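Local coordinates for cyclohexadienyl dehydratase (Synthetic construct, PDB 5JOS), which probably dehydrates prephenate and arogenate in phenylalanine biosynthesis, as a reconstructed ancestral enzyme built on the periplasmic solute-binding protein fold, at residues G110-R116 / D176-T182; L126-P132 / H151-K156; F167-A171 / H192-A196. All blocks are in the same frame, centred on the assembly; numbering follows the deposited sequence.

Interaction 1: G110-R116 / D176-T182; sequences GKTPLVR and DVMITDT
In one lobe of this periplasmic binding protein fold, strand 177-181, the middle one of five in a mixed sheet, pairs with strand 111-116, which runs against the parallel majority. Their axes lie 4.7 Å apart, with an angle of 151° between directions. The chain turns a corner at G110, and T182 opens helix 182-190.

T112-T180 and L114-M178 are hydrogen-bonded pairs, while K111-D181 and P113-I179 are non-hydrogen-bonded. The backbone bonds are T112 N to T180 O (3.0 Å), L114 N to M178 O (2.9 Å) and M178 N to L114 O (3.0 Å). The N of P113 points away from strand 177-181, so a proline costs this pairing no bond; its CA makes a CA-H...O contact with M178 O (3.5 Å).

T112, L114, M178 and T180 point to the face covered by helices 166-171 and 182-190. There L114 (chi1 t, chi2 p) brings CD2 to 3.8 Å from SD of the extended M178 (t, t, t). On the other face, P113 CB meets V177 CG1 at 3.7 Å and V115 CG1 meets V177 CG2 at 4.0 Å; I179 reaches helix 143-151.

Salt bridges close both ends: K111 NZ to D181 OD1 (2.8 Å), with N144 also bound by the amine, and R116 NH2 to D176 OD1 (3.0 Å), while R116 NH1 bonds A175 O. A water bridges R116 N (2.7 Å) and D176 O (2.8 Å).

At the corner, T182 N donates to G110 O (3.0 Å), and T182 OG1 accepts from G110 N (2.9 Å) and donates to T112 OG1 (2.8 Å).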
ATOM      1  N   GLY A 110      -7.478   0.690   3.746  1.00 35.70           N
ATOM      2  CA  GLY A 110      -8.393  -0.069   4.569  1.00 34.43           C
ATOM      3  C   GLY A 110      -9.672  -0.263   3.829  1.00 32.05           C
ATOM      4  O   GLY A 110      -9.782  -1.200   3.079  1.00 32.79           O
ATOM      5  N   LYS A 111     -10.622   0.635   4.053  1.00 32.54           N
ATOM      6  CA  LYS A 111     -11.783   0.777   3.230  1.00 31.49           C
ATOM      7  C   LYS A 111     -11.617   1.964   2.298  1.00 32.48           C
ATOM      8  O   LYS A 111     -11.073   2.966   2.689  1.00 30.75           O
ATOM      9  CB  LYS A 111     -12.999   1.011   4.109  1.00 33.69           C
ATOM     10  CG  LYS A 111     -13.266  -0.063   5.181  1.00 33.97           C
ATOM     11  CD  LYS A 111     -13.433  -1.440   4.604  1.00 33.67           C
ATOM     12  CE  LYS A 111     -13.811  -2.511   5.631  1.00 35.48           C
ATOM     13  NZ  LYS A 111     -13.735  -3.836   4.856  1.00 39.68           N
ATOM     14  N   THR A 112     -12.159   1.820   1.092  1.00 30.79           N
ATOM     15  CA  THR A 112     -12.060   2.832   0.067  1.00 31.26           C
ATOM     16  C   THR A 112     -13.463   2.867  -0.621  1.00 29.51           C
ATOM     17  O   THR A 112     -14.002   1.817  -1.036  1.00 31.62           O
ATOM     18  CB  THR A 112     -10.987   2.455  -0.980  1.00 31.48           C
ATOM     19  OG1 THR A 112      -9.688   2.481  -0.365  1.00 33.67           O
ATOM     20  CG2 THR A 112     -10.895   3.459  -2.129  1.00 32.96           C
ATOM     21  N   PRO A 113     -14.078   4.043  -0.686  1.00 30.34           N
ATOM     22  CA  PRO A 113     -15.265   4.105  -1.546  1.00 30.90           C
ATOM     23  C   PRO A 113     -14.980   3.923  -3.032  1.00 31.07           C
ATOM     24  O   PRO A 113     -14.020   4.483  -3.648  1.00 31.33           O
ATOM     25  CB  PRO A 113     -15.782   5.505  -1.326  1.00 31.26           C
ATOM     26  CG  PRO A 113     -14.565   6.311  -1.007  1.00 34.39           C
ATOM     27  CD  PRO A 113     -13.559   5.395  -0.386  1.00 31.15           C
ATOM     28  N   LEU A 114     -15.898   3.249  -3.632  1.00 31.02           N
ATOM     29  CA  LEU A 114     -15.909   3.113  -5.079  1.00 31.60           C
ATOM     30  C   LEU A 114     -17.151   3.746  -5.647  1.00 32.45           C
ATOM     31  O   LEU A 114     -18.268   3.453  -5.191  1.00 35.07           O
ATOM     32  CB  LEU A 114     -15.944   1.640  -5.333  1.00 31.81           C
ATOM     33  CG  LEU A 114     -16.085   1.163  -6.784  1.00 34.36           C
ATOM     34  CD1 LEU A 114     -14.765   1.344  -7.434  1.00 32.55           C
ATOM     35  CD2 LEU A 114     -16.495  -0.316  -6.774  1.00 39.84           C
ATOM     36  N   VAL A 115     -16.980   4.634  -6.611  1.00 31.20           N
ATOM     37  CA  VAL A 115     -18.060   5.534  -7.031  1.00 33.83           C
ATOM     38  C   VAL A 115     -18.040   5.622  -8.537  1.00 35.43           C
ATOM     39  O   VAL A 115     -17.095   5.118  -9.177  1.00 34.60           O
ATOM     40  CB  VAL A 115     -17.888   6.901  -6.442  1.00 36.28           C
ATOM     41  CG1 VAL A 115     -17.870   6.811  -4.905  1.00 37.87           C
ATOM     42  CG2 VAL A 115     -16.629   7.614  -6.988  1.00 37.77           C
ATOM     43  N   ARG A 116     -19.055   6.197  -9.148  1.00 33.67           N
ATOM     44  CA  ARG A 116     -18.945   6.439 -10.575  1.00 37.53           C
ATOM     45  C   ARG A 116     -17.871   7.446 -10.876  1.00 40.58           C
ATOM     46  O   ARG A 116     -17.588   8.359 -10.080  1.00 39.32           O
ATOM     47  CB  ARG A 116     -20.271   6.951 -11.186  1.00 38.71           C
ATOM     48  CG  ARG A 116     -21.322   5.874 -11.192  1.00 38.56           C
ATOM     49  CD  ARG A 116     -22.644   6.335 -11.779  1.00 41.47           C
ATOM     50  NE  ARG A 116     -23.285   7.267 -10.878  1.00 42.98           N
ATOM     51  CZ  ARG A 116     -23.950   6.948  -9.762  1.00 42.74           C
ATOM     52  NH1 ARG A 116     -24.097   5.703  -9.360  1.00 40.56           N
ATOM     53  NH2 ARG A 116     -24.505   7.900  -9.058  1.00 43.44           N
ATOM     54  N   ASP A 176     -24.809   4.567  -5.228  1.00 36.28           N
ATOM     55  CA  ASP A 176     -23.860   5.681  -5.429  1.00 36.57           C
ATOM     56  C   ASP A 176     -22.433   5.440  -4.930  1.00 36.07           C
ATOM     57  O   ASP A 176     -21.468   6.011  -5.473  1.00 39.01           O
ATOM     58  CB  ASP A 176     -24.353   6.879  -4.621  1.00 39.88           C
ATOM     59  CG  ASP A 176     -25.682   7.419  -5.158  1.00 44.64           C
ATOM     60  OD1 ASP A 176     -25.761   7.503  -6.382  1.00 43.95           O
ATOM     61  OD2 ASP A 176     -26.639   7.640  -4.412  1.00 42.97           O
ATOM     62  N   VAL A 177     -22.314   4.677  -3.847  1.00 36.26           N
ATOM     63  CA  VAL A 177     -21.006   4.426  -3.213  1.00 33.77           C
ATOM     64  C   VAL A 177     -20.973   3.013  -2.667  1.00 32.96           C
ATOM     65  O   VAL A 177     -21.806   2.658  -1.830  1.00 37.51           O
ATOM     66  CB  VAL A 177     -20.817   5.337  -2.003  1.00 35.63           C
ATOM     67  CG1 VAL A 177     -19.472   5.031  -1.310  1.00 35.86           C
ATOM     68  CG2 VAL A 177     -20.926   6.843  -2.350  1.00 37.32           C
ATOM     69  N   MET A 178     -19.988   2.207  -3.105  1.00 31.96           N
ATOM     70  CA  MET A 178     -19.776   0.880  -2.555  1.00 29.10           C
ATOM     71  C   MET A 178     -18.619   0.987  -1.588  1.00 31.60           C
ATOM     72  O   MET A 178     -17.624   1.587  -1.941  1.00 30.71           O
ATOM     73  CB  MET A 178     -19.445  -0.122  -3.674  1.00 28.46           C
ATOM     74  CG  MET A 178     -19.085  -1.485  -3.106  1.00 30.86           C
ATOM     75  SD  MET A 178     -18.601  -2.481  -4.523  1.00 35.21           S
ATOM     76  CE  MET A 178     -18.070  -3.946  -3.642  1.00 35.74           C
ATOM     77  N   ILE A 179     -18.792   0.484  -0.355  1.00 30.17           N
ATOM     78  CA  ILE A 179     -17.731   0.385   0.625  1.00 31.24           C
ATOM     79  C   ILE A 179     -17.133  -0.962   0.556  1.00 32.13           C
ATOM     80  O   ILE A 179     -17.856  -1.943   0.679  1.00 29.37           O
ATOM     81  CB  ILE A 179     -18.220   0.571   2.081  1.00 31.93           C
ATOM     82  CG1 ILE A 179     -18.920   1.889   2.191  1.00 32.83           C
ATOM     83  CG2 ILE A 179     -17.102   0.478   3.070  1.00 30.30           C
ATOM     84  CD1 ILE A 179     -18.073   3.119   1.912  1.00 37.58           C
ATOM     85  N   THR A 180     -15.799  -1.000   0.339  1.00 29.53           N
ATOM     86  CA  THR A 180     -15.101  -2.257   0.219  1.00 29.95           C
ATOM     87  C   THR A 180     -13.636  -2.062   0.596  1.00 30.00           C
ATOM     88  O   THR A 180     -13.182  -0.930   0.676  1.00 30.21           O
ATOM     89  CB  THR A 180     -15.276  -2.782  -1.212  1.00 31.99           C
ATOM     90  OG1 THR A 180     -14.743  -4.085  -1.327  1.00 33.17           O
ATOM     91  CG2 THR A 180     -14.612  -1.918  -2.165  1.00 30.21           C
ATOM     92  N   ASP A 181     -12.889  -3.154   0.787  1.00 30.61           N
ATOM     93  CA  ASP A 181     -11.429  -3.043   0.946  1.00 32.94           C
ATOM     94  C   ASP A 181     -10.757  -2.308  -0.182  1.00 30.68           C
ATOM     95  O   ASP A 181     -11.153  -2.438  -1.335  1.00 29.79           O
ATOM     96  CB  ASP A 181     -10.746  -4.399   1.068  1.00 37.45           C
ATOM     97  CG  ASP A 181     -11.098  -5.113   2.353  1.00 41.18           C
ATOM     98  OD1 ASP A 181     -11.401  -4.504   3.367  1.00 42.07           O
ATOM     99  OD2 ASP A 181     -11.072  -6.316   2.345  1.00 45.73           O
ATOM    100  N   THR A 182      -9.668  -1.617   0.159  1.00 31.55           N
ATOM    101  CA  THR A 182      -8.937  -0.811  -0.769  1.00 29.72           C
ATOM    102  C   THR A 182      -8.564  -1.615  -2.041  1.00 33.21           C
ATOM    103  O   THR A 182      -8.777  -1.138  -3.188  1.00 28.53           O
ATOM    104  CB  THR A 182      -7.721  -0.210  -0.144  1.00 31.51           C
ATOM    105  OG1 THR A 182      -8.163   0.599   0.942  1.00 31.08           O
ATOM    106  CG2 THR A 182      -6.953   0.623  -1.157  1.00 33.19           C
TER
HETATM  107  O   HOH W   1     -21.187   7.288  -7.915  1.00 37.13           O

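Interaction 2: L126-P132 / H151-K156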
ATOM      1  N   LEU A 126     -15.546  11.777   4.201  1.00 50.79           N
ATOM      2  CA  LEU A 126     -16.593  11.190   4.986  1.00 51.17           C
ATOM      3  C   LEU A 126     -17.854  12.059   4.866  1.00 53.60           C
ATOM      4  O   LEU A 126     -18.933  11.541   4.593  1.00 55.00           O
ATOM      5  CB  LEU A 126     -16.146  11.066   6.428  1.00 54.10           C
ATOM      6  CG  LEU A 126     -17.171  10.425   7.351  1.00 55.49           C
ATOM      7  CD1 LEU A 126     -17.373   9.008   6.954  1.00 55.16           C
ATOM      8  CD2 LEU A 126     -16.669  10.507   8.793  1.00 61.05           C
ATOM      9  N   GLU A 127     -17.686  13.374   4.965  1.00 55.25           N
ATOM     10  CA  GLU A 127     -18.796  14.318   4.985  1.00 63.66           C
ATOM     11  C   GLU A 127     -19.593  14.209   3.689  1.00 58.34           C
ATOM     12  O   GLU A 127     -20.806  14.324   3.688  1.00 53.68           O
ATOM     13  CB  GLU A 127     -18.308  15.794   5.170  1.00 70.10           C
ATOM     14  CG  GLU A 127     -17.640  16.145   6.523  1.00 80.20           C
ATOM     15  CD  GLU A 127     -16.422  15.236   6.926  1.00 88.98           C
ATOM     16  OE1 GLU A 127     -15.554  14.864   6.070  1.00 84.25           O
ATOM     17  OE2 GLU A 127     -16.310  14.875   8.130  1.00 88.60           O
ATOM     18  N   ASP A 128     -18.892  14.064   2.585  1.00 52.40           N
ATOM     19  CA  ASP A 128     -19.525  14.045   1.278  1.00 52.28           C
ATOM     20  C   ASP A 128     -20.403  12.812   1.133  1.00 48.70           C
ATOM     21  O   ASP A 128     -21.360  12.797   0.374  1.00 50.33           O
ATOM     22  CB  ASP A 128     -18.436  13.953   0.197  1.00 53.73           C
ATOM     23  CG  ASP A 128     -17.694  15.227   0.051  1.00 58.73           C
ATOM     24  OD1 ASP A 128     -18.076  16.126   0.770  1.00 59.33           O
ATOM     25  OD2 ASP A 128     -16.746  15.332  -0.741  1.00 61.89           O
ATOM     26  N   ILE A 129     -20.009  11.755   1.830  1.00 48.99           N
ATOM     27  CA  ILE A 129     -20.600  10.443   1.641  1.00 48.48           C
ATOM     28  C   ILE A 129     -21.728  10.211   2.637  1.00 47.29           C
ATOM     29  O   ILE A 129     -22.758   9.631   2.270  1.00 48.64           O
ATOM     30  CB  ILE A 129     -19.524   9.312   1.682  1.00 44.45           C
ATOM     31  CG1 ILE A 129     -18.557   9.494   0.489  1.00 46.64           C
ATOM     32  CG2 ILE A 129     -20.173   7.934   1.649  1.00 43.32           C
ATOM     33  CD1 ILE A 129     -17.230   8.820   0.667  1.00 45.69           C
ATOM     34  N   ASN A 130     -21.521  10.635   3.872  1.00 47.15           N
ATOM     35  CA  ASN A 130     -22.494  10.476   4.913  1.00 49.51           C
ATOM     36  C   ASN A 130     -23.644  11.518   4.776  1.00 54.38           C
ATOM     37  O   ASN A 130     -23.812  12.389   5.629  1.00 50.03           O
ATOM     38  CB  ASN A 130     -21.777  10.662   6.228  1.00 50.91           C
ATOM     39  CG  ASN A 130     -22.651  10.312   7.397  1.00 50.01           C
ATOM     40  OD1 ASN A 130     -23.510   9.445   7.332  1.00 43.64           O
ATOM     41  ND2 ASN A 130     -22.445  11.010   8.470  1.00 54.52           N
ATOM     42  N   ARG A 131     -24.415  11.433   3.692  1.00 56.58           N
ATOM     43  CA  ARG A 131     -25.554  12.354   3.407  1.00 60.70           C
ATOM     44  C   ARG A 131     -26.792  11.526   3.053  1.00 58.44           C
ATOM     45  O   ARG A 131     -26.666  10.447   2.463  1.00 54.03           O
ATOM     46  CB  ARG A 131     -25.276  13.227   2.194  1.00 65.33           C
ATOM     47  CG  ARG A 131     -24.076  14.090   2.334  1.00 70.70           C
ATOM     48  CD  ARG A 131     -24.390  15.106   3.409  1.00 85.50           C
ATOM     49  NE  ARG A 131     -23.370  16.131   3.454  1.00100.15           N
ATOM     50  CZ  ARG A 131     -23.201  17.041   2.506  1.00105.79           C
ATOM     51  NH1 ARG A 131     -23.992  17.067   1.430  1.00109.07           N
ATOM     52  NH2 ARG A 131     -22.236  17.931   2.636  1.00105.34           N
ATOM     53  N   PRO A 132     -27.990  12.063   3.325  1.00 59.48           N
ATOM     54  CA  PRO A 132     -29.203  11.219   3.227  1.00 60.21           C
ATOM     55  C   PRO A 132     -29.600  10.845   1.789  1.00 58.22           C
ATOM     56  O   PRO A 132     -30.311   9.885   1.547  1.00 60.59           O
ATOM     57  CB  PRO A 132     -30.295  12.060   3.913  1.00 64.93           C
ATOM     58  CG  PRO A 132     -29.748  13.454   4.000  1.00 65.86           C
ATOM     59  CD  PRO A 132     -28.260  13.437   3.816  1.00 64.37           C
ATOM     60  N   HIS A 151     -20.177   4.792  10.459  1.00 41.81           N
ATOM     61  CA  HIS A 151     -19.682   6.103  10.083  1.00 44.96           C
ATOM     62  C   HIS A 151     -20.505   6.681   9.024  1.00 43.95           C
ATOM     63  O   HIS A 151     -20.275   7.805   8.626  1.00 47.43           O
ATOM     64  CB  HIS A 151     -18.286   5.968   9.459  1.00 47.03           C
ATOM     65  CG  HIS A 151     -17.269   5.395  10.384  1.00 46.58           C
ATOM     66  ND1 HIS A 151     -16.694   6.136  11.380  1.00 51.35           N
ATOM     67  CD2 HIS A 151     -16.754   4.144  10.494  1.00 45.09           C
ATOM     68  CE1 HIS A 151     -15.857   5.375  12.066  1.00 50.83           C
ATOM     69  NE2 HIS A 151     -15.873   4.161  11.542  1.00 48.42           N
ATOM     70  N   LEU A 152     -21.440   5.926   8.484  1.00 42.88           N
ATOM     71  CA  LEU A 152     -22.277   6.482   7.433  1.00 44.31           C
ATOM     72  C   LEU A 152     -23.777   6.391   7.737  1.00 47.74           C
ATOM     73  O   LEU A 152     -24.585   6.016   6.862  1.00 45.91           O
ATOM     74  CB  LEU A 152     -21.976   5.803   6.117  1.00 41.26           C
ATOM     75  CG  LEU A 152     -20.517   5.828   5.668  1.00 41.16           C
ATOM     76  CD1 LEU A 152     -20.374   4.904   4.455  1.00 39.60           C
ATOM     77  CD2 LEU A 152     -20.055   7.254   5.317  1.00 42.93           C
ATOM     78  N   LYS A 153     -24.121   6.783   8.958  1.00 49.77           N
ATOM     79  CA  LYS A 153     -25.480   6.660   9.471  1.00 56.82           C
ATOM     80  C   LYS A 153     -26.480   7.561   8.755  1.00 59.20           C
ATOM     81  O   LYS A 153     -27.645   7.270   8.789  1.00 60.27           O
ATOM     82  CB  LYS A 153     -25.532   7.034  10.943  1.00 61.40           C
ATOM     83  CG  LYS A 153     -24.795   6.028  11.806  1.00 68.29           C
ATOM     84  CD  LYS A 153     -25.061   6.291  13.286  1.00 76.58           C
ATOM     85  CE  LYS A 153     -24.771   5.071  14.166  1.00 80.42           C
ATOM     86  NZ  LYS A 153     -23.356   5.023  14.637  1.00 79.65           N
ATOM     87  N   LYS A 154     -26.057   8.656   8.137  1.00 55.37           N
ATOM     88  CA  LYS A 154     -27.033   9.528   7.467  1.00 59.27           C
ATOM     89  C   LYS A 154     -27.379   9.108   6.052  1.00 54.80           C
ATOM     90  O   LYS A 154     -28.313   9.628   5.467  1.00 49.82           O
ATOM     91  CB  LYS A 154     -26.513  10.937   7.424  1.00 65.26           C
ATOM     92  CG  LYS A 154     -26.279  11.496   8.817  1.00 68.81           C
ATOM     93  CD  LYS A 154     -25.337  12.663   8.734  1.00 70.87           C
ATOM     94  CE  LYS A 154     -24.877  13.038  10.113  1.00 73.67           C
ATOM     95  NZ  LYS A 154     -24.847  14.504  10.104  1.00 76.25           N
ATOM     96  N   ALA A 155     -26.608   8.168   5.522  1.00 51.04           N
ATOM     97  CA  ALA A 155     -26.792   7.663   4.185  1.00 47.36           C
ATOM     98  C   ALA A 155     -27.831   6.529   4.170  1.00 50.08           C
ATOM     99  O   ALA A 155     -28.166   5.974   5.190  1.00 48.86           O
ATOM    100  CB  ALA A 155     -25.477   7.141   3.674  1.00 44.93           C
ATOM    101  N   LYS A 156     -28.303   6.218   2.977  1.00 46.57           N
ATOM    102  CA  LYS A 156     -29.231   5.165   2.765  1.00 52.02           C
ATOM    103  C   LYS A 156     -28.438   3.900   2.397  1.00 44.96           C
ATOM    104  O   LYS A 156     -27.957   3.718   1.261  1.00 42.87           O
ATOM    105  CB  LYS A 156     -30.132   5.556   1.609  1.00 58.65           C
ATOM    106  CG  LYS A 156     -31.325   4.634   1.420  1.00 74.53           C
ATOM    107  CD  LYS A 156     -32.282   5.118   0.305  1.00 90.23           C
ATOM    108  CE  LYS A 156     -32.704   6.600   0.394  1.00 95.22           C
ATOM    109  NZ  LYS A 156     -31.910   7.472  -0.530  1.00 96.20           N
TER
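This is a surface contact between two connecting segments where the chain enters the neighbouring parallel strands 135-138 and 156-159, on the 156-159 side of the sheet. Segment 126-132 leads into the first of these strands; segment 151-156 joins the end of helix 143-151 to the second. The two meet over 482 Å² of buried surface, with an apolar inner part and a polar outer part.

On the inner side, L152 (chi1 m, chi2 t) sends CD2 between two side chains of the short helix 126-129, lying 3.6 Å from L126 CD1 and 3.7 Å from I129 CG2. The same L126 CD1 is 3.6 Å from H151 O. Beyond the two segments, F204 packs on both L126 and I129.

The polar link is made by N130, which follows the helix. It is the centre of an inverse gamma turn, in which R131 N makes a weak hydrogen bond to I129 O (2.8 Å). Its side chain crosses to the other segment, where OD1 accepts from K154 N at 2.8 Å. That amide belongs to a type I turn from L152 to A155, itself closed by A155 N to L152 O (3.2 Å), so the asparagine ties the turn to the end of the short helix. The aliphatic part of K154 passes over the carboxamide, with CD 3.3 Å from N130 ND2. Further along, A155 CA approaches R131 O at 3.3 Å in a CA-H...O contact.

The arrangement is typical of a beta-alpha-beta unit, here strand 135-138, helix 143-151 and strand 156-159, whose return loop packs against the segment leading into its first strand.

Interaction 3: F167-A171 / H192-A196. With NA (sodium ion), chain B.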
ATOM      1  N   PHE A 167     -20.383  -3.730  -7.453  1.00 31.49           N
ATOM      2  CA  PHE A 167     -19.719  -2.663  -8.189  1.00 34.47           C
ATOM      3  C   PHE A 167     -20.550  -2.204  -9.395  1.00 36.85           C
ATOM      4  O   PHE A 167     -20.534  -1.050  -9.795  1.00 37.28           O
ATOM      5  CB  PHE A 167     -18.302  -3.076  -8.613  1.00 33.21           C
ATOM      6  CG  PHE A 167     -18.254  -4.120  -9.652  1.00 34.81           C
ATOM      7  CD1 PHE A 167     -18.204  -3.775 -10.960  1.00 42.60           C
ATOM      8  CD2 PHE A 167     -18.269  -5.452  -9.319  1.00 40.75           C
ATOM      9  CE1 PHE A 167     -18.178  -4.734 -11.992  1.00 49.58           C
ATOM     10  CE2 PHE A 167     -18.239  -6.413 -10.298  1.00 39.81           C
ATOM     11  CZ  PHE A 167     -18.196  -6.075 -11.645  1.00 48.80           C
ATOM     12  N   GLN A 168     -21.243  -3.166  -9.989  1.00 36.98           N
ATOM     13  CA  GLN A 168     -22.063  -2.923 -11.144  1.00 36.86           C
ATOM     14  C   GLN A 168     -23.346  -2.184 -10.804  1.00 36.77           C
ATOM     15  O   GLN A 168     -23.881  -1.448 -11.645  1.00 37.88           O
ATOM     16  CB  GLN A 168     -22.386  -4.270 -11.792  1.00 41.53           C
ATOM     17  CG  GLN A 168     -23.035  -4.121 -13.107  1.00 52.74           C
ATOM     18  CD  GLN A 168     -22.249  -3.198 -14.040  1.00 56.55           C
ATOM     19  OE1 GLN A 168     -21.041  -3.414 -14.275  1.00 54.14           O
ATOM     20  NE2 GLN A 168     -22.934  -2.154 -14.567  1.00 57.89           N
ATOM     21  N   GLU A 169     -23.836  -2.341  -9.569  1.00 37.82           N
ATOM     22  CA  GLU A 169     -24.924  -1.482  -9.095  1.00 38.09           C
ATOM     23  C   GLU A 169     -24.495  -0.028  -9.072  1.00 35.74           C
ATOM     24  O   GLU A 169     -25.302   0.836  -9.328  1.00 37.42           O
ATOM     25  CB  GLU A 169     -25.339  -1.843  -7.679  1.00 40.10           C
ATOM     26  CG  GLU A 169     -25.874  -3.261  -7.540  1.00 41.77           C
ATOM     27  CD  GLU A 169     -27.052  -3.496  -8.415  1.00 44.92           C
ATOM     28  OE1 GLU A 169     -28.031  -2.776  -8.266  1.00 43.46           O
ATOM     29  OE2 GLU A 169     -26.986  -4.370  -9.294  1.00 50.32           O
ATOM     30  N   VAL A 170     -23.254   0.256  -8.649  1.00 34.65           N
ATOM     31  CA  VAL A 170     -22.756   1.621  -8.674  1.00 33.72           C
ATOM     32  C   VAL A 170     -22.704   2.150 -10.114  1.00 35.41           C
ATOM     33  O   VAL A 170     -23.209   3.205 -10.395  1.00 36.81           O
ATOM     34  CB  VAL A 170     -21.384   1.757  -7.973  1.00 34.88           C
ATOM     35  CG1 VAL A 170     -20.807   3.139  -8.139  1.00 35.34           C
ATOM     36  CG2 VAL A 170     -21.561   1.492  -6.478  1.00 33.95           C
ATOM     37  N   ALA A 171     -22.057   1.409 -11.001  1.00 39.71           N
ATOM     38  CA  ALA A 171     -21.854   1.798 -12.375  1.00 41.11           C
ATOM     39  C   ALA A 171     -23.118   2.044 -13.066  1.00 46.49           C
ATOM     40  O   ALA A 171     -23.130   2.912 -13.901  1.00 43.67           O
ATOM     41  CB  ALA A 171     -21.122   0.730 -13.183  1.00 44.76           C
ATOM     42  N   HIS A 192     -13.082  -0.985 -14.882  1.00 38.08           N
ATOM     43  CA  HIS A 192     -14.335  -0.472 -15.357  1.00 38.55           C
ATOM     44  C   HIS A 192     -14.222   1.026 -15.703  1.00 39.68           C
ATOM     45  O   HIS A 192     -13.900   1.829 -14.841  1.00 34.75           O
ATOM     46  CB  HIS A 192     -15.387  -0.702 -14.312  1.00 35.29           C
ATOM     47  CG  HIS A 192     -16.784  -0.581 -14.814  1.00 36.41           C
ATOM     48  ND1 HIS A 192     -17.276   0.551 -15.450  1.00 40.06           N
ATOM     49  CD2 HIS A 192     -17.814  -1.467 -14.791  1.00 37.98           C
ATOM     50  CE1 HIS A 192     -18.546   0.359 -15.772  1.00 42.11           C
ATOM     51  NE2 HIS A 192     -18.900  -0.848 -15.355  1.00 37.20           N
ATOM     52  N   PRO A 193     -14.499   1.423 -16.956  1.00 37.74           N
ATOM     53  CA  PRO A 193     -14.338   2.804 -17.332  1.00 38.87           C
ATOM     54  C   PRO A 193     -15.280   3.767 -16.646  1.00 36.78           C
ATOM     55  O   PRO A 193     -15.096   4.967 -16.728  1.00 37.73           O
ATOM     56  CB  PRO A 193     -14.615   2.792 -18.819  1.00 42.40           C
ATOM     57  CG  PRO A 193     -15.560   1.621 -19.014  1.00 41.59           C
ATOM     58  CD  PRO A 193     -15.081   0.619 -18.039  1.00 43.77           C
ATOM     59  N   GLY A 194     -16.342   3.251 -16.082  1.00 36.57           N
ATOM     60  CA  GLY A 194     -17.392   4.066 -15.479  1.00 38.39           C
ATOM     61  C   GLY A 194     -17.172   4.223 -13.982  1.00 34.89           C
ATOM     62  O   GLY A 194     -17.949   4.848 -13.306  1.00 34.85           O
ATOM     63  N   LEU A 195     -16.144   3.617 -13.434  1.00 34.04           N
ATOM     64  CA  LEU A 195     -15.983   3.647 -11.923  1.00 34.02           C
ATOM     65  C   LEU A 195     -14.634   4.252 -11.546  1.00 34.89           C
ATOM     66  O   LEU A 195     -13.655   4.202 -12.326  1.00 36.66           O
ATOM     67  CB  LEU A 195     -16.058   2.270 -11.320  1.00 32.67           C
ATOM     68  CG  LEU A 195     -17.321   1.429 -11.506  1.00 33.16           C
ATOM     69  CD1 LEU A 195     -17.187   0.050 -10.918  1.00 32.46           C
ATOM     70  CD2 LEU A 195     -18.467   2.037 -10.797  1.00 35.97           C
ATOM     71  N   ALA A 196     -14.616   4.881 -10.391  1.00 33.15           N
ATOM     72  CA  ALA A 196     -13.429   5.449  -9.809  1.00 34.93           C
ATOM     73  C   ALA A 196     -13.325   5.104  -8.333  1.00 32.69           C
ATOM     74  O   ALA A 196     -14.315   4.915  -7.630  1.00 32.20           O
ATOM     75  CB  ALA A 196     -13.454   6.954  -9.973  1.00 35.67           C
TER
HETATM   76 NA    NA B 301     -12.151   3.186 -14.093  1.00 37.26          NA
HETATM   77  O   HOH W   2     -12.638   5.257 -15.213  1.00 37.12           O
HETATM   78  O   HOH W   3     -10.202   4.231 -13.355  1.00 35.96           O
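F167, in helix 166-171, meets the turn-and-strand segment through its ring edge: CD1 lies 4.0 Å from L195 CD1, and CE1 is 4.3 Å from H192 CD2. The same ring stacks with Y188 of helix 182-190. The CA-to-CB bond of Q168 points away from 192-196, but the side chain curls round to place OE1 3.5 Å from H192 NE2. V170 supplies an apolar contact, CG1 to L195 CD2 at 3.7 Å, and A171 faces the partner directly, its CB 3.8 Å from L195 CD2 and 3.5 Å from H192 NE2. L195 is thus held by three residues along the helix.

The partner keeps its shape through a type I turn from H192 to L195, closed by L195 N to H192 O (3.2 Å) and reinforced by G194 N to H192 ND1 (2.9 Å). The carbonyls H192 O (2.3 Å) and L195 O (2.5 Å) coordinate the sodium ion, together with two waters and A189 O. The result is a backbone-carbonyl sodium site where the end of helix 182-190 passes through the turn into edge strand 195-197, in a lobe of the type II periplasmic binding fold.

All three contacts lie in the same lobe, around its five-stranded sheet. Interaction 1 is the pair of inner strands; its centre is about 13 Å from that of interaction 2 and about 11 Å from that of interaction 3, while 2 and 3 are about 20 Å apart and do not touch. Along the chain, interaction 2 is nested within the loop closed by interaction 1, whereas interactions 1 and 3 alternate. Interaction 2 packs on the P113/V177/I179 face, for instance I179 CD1 to L152 CD1 at 3.9 Å. Interaction 3 extends the sheet, V115 O lying 2.8 Å from A196 N, and its helix packs on M178. Both faces of the inner pair are therefore covered.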